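Local coordinates for heme-binding protein A (Haemophilus parasuis 29755, PDB 3TPA), which probably binds glutathione as the extracytoplasmic solute-binding protein of a bacterial uptake system, although it is named for heme, at residues 442-445 / 446-450; 467-470 / 471-474. The protein carries 1 engineered substitution. All coordinates share one frame; numbering follows the deposited sequence. Where two conformers were deposited one is given.

Interaction 1 of 2, residues 442-445 / 446-450; sequences DEKF and EALLA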
loop_
_atom_site.group_PDB
_atom_site.type_symbol
_atom_site.label_atom_id
_atom_site.label_comp_id
_atom_site.label_asym_id
_atom_site.label_seq_id
_atom_site.Cartn_x
_atom_site.Cartn_y
_atom_site.Cartn_z
ATOM N N ASP A 442 1.912 23.924 -8.826
ATOM C CA ASP A 442 0.923 24.872 -9.313
ATOM C C ASP A 442 0.134 25.408 -8.123
ATOM O O ASP A 442 -0.323 24.638 -7.279
ATOM C CB ASP A 442 -0.008 24.217 -10.332
ATOM C CG ASP A 442 -1.130 25.128 -10.739
ATOM O OD1 ASP A 442 -0.906 25.986 -11.612
ATOM O OD2 ASP A 442 -2.229 25.005 -10.169
ATOM N N GLU A 443 0.000 26.731 -8.052
ATOM C CA GLU A 443 -0.543 27.377 -6.867
ATOM C C GLU A 443 -1.944 26.891 -6.573
ATOM O O GLU A 443 -2.245 26.555 -5.443
ATOM C CB GLU A 443 -0.531 28.893 -7.018
ATOM C CG GLU A 443 -1.135 29.629 -5.829
ATOM C CD GLU A 443 -0.888 31.123 -5.897
ATOM O OE1 GLU A 443 -0.454 31.603 -6.969
ATOM O OE2 GLU A 443 -1.117 31.814 -4.877
ATOM N N LYS A 444 -2.786 26.838 -7.599
ATOM C CA LYS A 444 -4.168 26.405 -7.435
ATOM C C LYS A 444 -4.254 24.938 -7.075
ATOM O O LYS A 444 -5.027 24.550 -6.201
ATOM C CB LYS A 444 -4.985 26.660 -8.713
ATOM C CG LYS A 444 -6.439 26.199 -8.596
ATOM C CD LYS A 444 -7.181 26.891 -7.439
ATOM C CE LYS A 444 -8.682 26.595 -7.503
ATOM N NZ LYS A 444 -9.484 27.260 -6.432
ATOM N N PHE A 445 -3.462 24.130 -7.771
ATOM C CA PHE A 445 -3.392 22.692 -7.530
ATOM C C PHE A 445 -3.018 22.451 -6.062
ATOM O O PHE A 445 -3.655 21.656 -5.373
ATOM C CB PHE A 445 -2.375 22.044 -8.490
ATOM C CG PHE A 445 -2.078 20.600 -8.184
ATOM C CD1 PHE A 445 -2.779 19.582 -8.821
ATOM C CD2 PHE A 445 -1.118 20.262 -7.249
ATOM C CE1 PHE A 445 -2.533 18.251 -8.529
ATOM C CE2 PHE A 445 -0.858 18.942 -6.957
ATOM C CZ PHE A 445 -1.568 17.932 -7.601
ATOM N N GLU A 446 -2.003 23.156 -5.579
ATOM C CA GLU A 446 -1.539 22.952 -4.200
ATOM C C GLU A 446 -2.622 23.338 -3.186
ATOM O O GLU A 446 -2.732 22.719 -2.123
ATOM C CB GLU A 446 -0.251 23.756 -3.931
ATOM C CG GLU A 446 0.429 23.448 -2.588
ATOM C CD GLU A 446 1.369 22.251 -2.658
ATOM O OE1 GLU A 446 2.106 22.101 -3.659
ATOM O OE2 GLU A 446 1.381 21.451 -1.707
ATOM N N ALA A 447 -3.405 24.375 -3.500
ATOM C CA ALA A 447 -4.489 24.806 -2.620
ATOM C C ALA A 447 -5.611 23.775 -2.566
ATOM O O ALA A 447 -6.175 23.517 -1.497
ATOM C CB ALA A 447 -5.039 26.181 -3.055
ATOM N N LEU A 448 -5.934 23.181 -3.716
ATOM C CA LEU A 448 -6.929 22.113 -3.743
ATOM C C LEU A 448 -6.485 20.905 -2.907
ATOM O O LEU A 448 -7.303 20.294 -2.221
ATOM C CB LEU A 448 -7.244 21.665 -5.172
ATOM C CG LEU A 448 -7.936 22.703 -6.055
ATOM C CD1 LEU A 448 -7.977 22.224 -7.491
ATOM C CD2 LEU A 448 -9.347 22.966 -5.533
ATOM N N LEU A 449 -5.200 20.558 -2.955
ATOM C CA LEU A 449 -4.732 19.406 -2.165
ATOM C C LEU A 449 -4.886 19.699 -0.677
ATOM O O LEU A 449 -5.314 18.844 0.099
ATOM C CB LEU A 449 -3.269 19.038 -2.457
ATOM C CG LEU A 449 -2.890 18.509 -3.836
ATOM C CD1 LEU A 449 -1.514 17.839 -3.776
ATOM C CD2 LEU A 449 -3.948 17.516 -4.322
ATOM N N ALA A 450 -4.528 20.911 -0.277
ATOM C CA ALA A 450 -4.614 21.269 1.131
ATOM C C ALA A 450 -6.080 21.284 1.610
ATOM O O ALA A 450 -6.416 20.723 2.650
ATOM C CB ALA A 450 -3.907 22.605 1.379
HETATM O O HOH W 1 1.901 21.661 -6.437
#
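The first turns of helix 443-453 open here, with Asp442 as the N-cap and Glu446 as the residue one turn on. The Asp442 carbonyl O starts the helical ladder by accepting from Glu446 N at 2.8 Å. The Asp442 carboxylate folds back over the same end: OD2 takes the N-H of Phe445 at 2.8 Å, on its anti side and 16° out of the carboxylate plane. This is the usual N-cap bond, giving an acceptor to an amide that has no carbonyl a turn before it within the helix, and the positive end of the helix dipole would favour the negative charge. A water also joins the ends of the turn, accepting from Asp442 N at 3.3 Å and donating to Glu446 OE1 at 2.8 Å. With a bend at chi2 (86°), Glu446 carries its carboxylate off the helix, where OE2 bonds Ser428 OG and OE1, besides the water, Gln429 N; both oxygens are thus held, and the helix start is tied to the residues that follow helix 420-427.

The ladder continues with Ala447 N to Glu443 O, Leu448 N to Lys444 O and Leu449 N to Phe445 O. Phe445 and Leu449 form the buried i to i+4 pair: ring atom CE2 lies 3.4 Å from Leu449 CD1, with the methyl meeting the ring obliquely. Trp440 meets the Phe445 ring edge-to-face, and Phe427 packs on it from helix 420-427. Lys444 and Leu448 make a looser pair, Lys444 CE reaching 4.2 Å from Leu448 CD2 after the lysine chain bends at chi2 (59°).

Interaction 2 of 2, residues 467-470 / 471-474; sequences QAVE and IFQQ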
loop_
_atom_site.group_PDB
_atom_site.type_symbol
_atom_site.label_atom_id
_atom_site.label_comp_id
_atom_site.label_asym_id
_atom_site.label_seq_id
_atom_site.Cartn_x
_atom_site.Cartn_y
_atom_site.Cartn_z
ATOM N N GLN A 467 -10.799 18.069 -9.620
ATOM C CA GLN A 467 -10.334 19.354 -10.079
ATOM C C GLN A 467 -8.821 19.432 -10.080
ATOM O O GLN A 467 -8.229 19.928 -11.046
ATOM C CB GLN A 467 -10.899 20.483 -9.216
ATOM C CG GLN A 467 -12.371 20.732 -9.423
ATOM C CD GLN A 467 -12.873 21.937 -8.662
ATOM O OE1 GLN A 467 -12.107 22.642 -8.007
ATOM N NE2 GLN A 467 -14.170 22.188 -8.760
ATOM N N ALA A 468 -8.197 18.974 -8.998
ATOM C CA ALA A 468 -6.725 18.938 -8.919
ATOM C C ALA A 468 -6.109 18.077 -10.018
ATOM O O ALA A 468 -5.116 18.456 -10.636
ATOM C CB ALA A 468 -6.273 18.421 -7.556
ATOM N N VAL A 469 -6.691 16.902 -10.247
ATOM C CA VAL A 469 -6.162 15.996 -11.268
ATOM C C VAL A 469 -6.291 16.595 -12.683
ATOM O O VAL A 469 -5.413 16.432 -13.503
ATOM C CB VAL A 469 -6.803 14.592 -11.176
ATOM C CG1 VAL A 469 -6.497 13.780 -12.422
ATOM C CG2 VAL A 469 -6.283 13.881 -9.937
ATOM N N GLU A 470 -7.358 17.335 -12.961
ATOM C CA GLU A 470 -7.498 17.976 -14.273
ATOM C C GLU A 470 -6.378 18.995 -14.512
ATOM O O GLU A 470 -5.865 19.129 -15.624
ATOM C CB GLU A 470 -8.876 18.636 -14.410
ATOM C CG GLU A 470 -10.032 17.645 -14.544
ATOM C CD GLU A 470 -10.498 17.454 -15.984
ATOM O OE1 GLU A 470 -9.814 17.928 -16.916
ATOM O OE2 GLU A 470 -11.560 16.826 -16.187
ATOM N N ILE A 471 -5.987 19.710 -13.464
ATOM C CA ILE A 471 -4.884 20.666 -13.580
ATOM C C ILE A 471 -3.559 19.939 -13.818
ATOM O O ILE A 471 -2.781 20.284 -14.727
ATOM C CB ILE A 471 -4.766 21.567 -12.331
ATOM C CG1 ILE A 471 -5.951 22.538 -12.245
ATOM C CG2 ILE A 471 -3.433 22.327 -12.334
ATOM C CD1 ILE A 471 -6.054 23.277 -10.901
ATOM N N PHE A 472 -3.301 18.930 -12.999
ATOM C CA PHE A 472 -2.137 18.059 -13.226
ATOM C C PHE A 472 -2.092 17.522 -14.669
ATOM O O PHE A 472 -1.063 17.584 -15.335
ATOM C CB PHE A 472 -2.129 16.881 -12.245
ATOM C CG PHE A 472 -1.487 15.644 -12.808
ATOM C CD1 PHE A 472 -0.100 15.534 -12.888
ATOM C CD2 PHE A 472 -2.272 14.599 -13.301
ATOM C CE1 PHE A 472 0.491 14.370 -13.427
ATOM C CE2 PHE A 472 -1.695 13.463 -13.850
ATOM C CZ PHE A 472 -0.312 13.346 -13.910
ATOM N N GLN A 473 -3.210 16.997 -15.155
ATOM C CA GLN A 473 -3.234 16.402 -16.503
ATOM C C GLN A 473 -2.927 17.421 -17.602
ATOM O O GLN A 473 -2.170 17.133 -18.516
ATOM C CB GLN A 473 -4.571 15.695 -16.772
ATOM C CG GLN A 473 -4.601 14.844 -18.069
ATOM C CD GLN A 473 -3.753 13.560 -17.991
ATOM O OE1 GLN A 473 -2.884 13.423 -17.138
ATOM N NE2 GLN A 473 -4.024 12.616 -18.884
ATOM N N GLN A 474 -3.503 18.620 -17.483
ATOM C CA GLN A 474 -3.269 19.715 -18.422
ATOM C C GLN A 474 -1.782 20.039 -18.568
ATOM O O GLN A 474 -1.324 20.453 -19.627
ATOM C CB GLN A 474 -4.033 20.971 -17.957
ATOM C CG GLN A 474 -5.541 20.891 -18.185
ATOM C CD GLN A 474 -6.336 21.979 -17.466
ATOM O OE1 GLN A 474 -5.881 22.568 -16.481
ATOM N NE2 GLN A 474 -7.544 22.235 -17.955
#
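Four successive i to i+4 bonds bridge the cut between 467-470 and 471-474, the last turns of helix 458-475. Phe472 N to Ala468 O is straight, 3.0 Å with an angle of 179° at the hydrogen, whereas Ile471 N to Gln467 O is weak at 3.3 Å. This alpha-helix packs on helix 443-453 through Ala468 and Ile471 and on strand 478-491 through Phe472. Along it the side chains touch lightly. Phe472 turns a ring edge to the helix: CD2 stands 3.6 Å from Val469 O, near the ring plane, while Val469 CG1 is 4.4 Å from that same CD2. The ring also meets Phe427, their planes inclined by about 30°. Gln473, bent at chi2, sends its amide away from the turn, where NE2 donates to Pro329 O; the backbone O of the same residue accepts from Tyr331 OH, a second bond to that loop. Ile471 CG1 lies beside its own N (chi1 -69°), which places it 3.7 Å from Gln467 O.

Overall arrangement
Following the chain from the N terminus, interaction 1 comes first, at the start of helix 443-453, and interaction 2 follows near the end of helix 458-475, the next helix along. Each closes just a helical turn, so they stand in series and neither nests in nor crosses the other. The helices nonetheless pack together, with the contact centres about 10 Å apart: Phe445 CD1 lies 3.2 Å from Ala468 O, Leu448 CD1 3.6 Å from Ala468 N, and Ile471 CG2 3.6 Å from Asp442 OD2. Phe427, at the end of helix 420-427, meets side chains from both helices, and Phe472 packs on Ile478 and Pro480 of strand 478-491 in the mixed sheet.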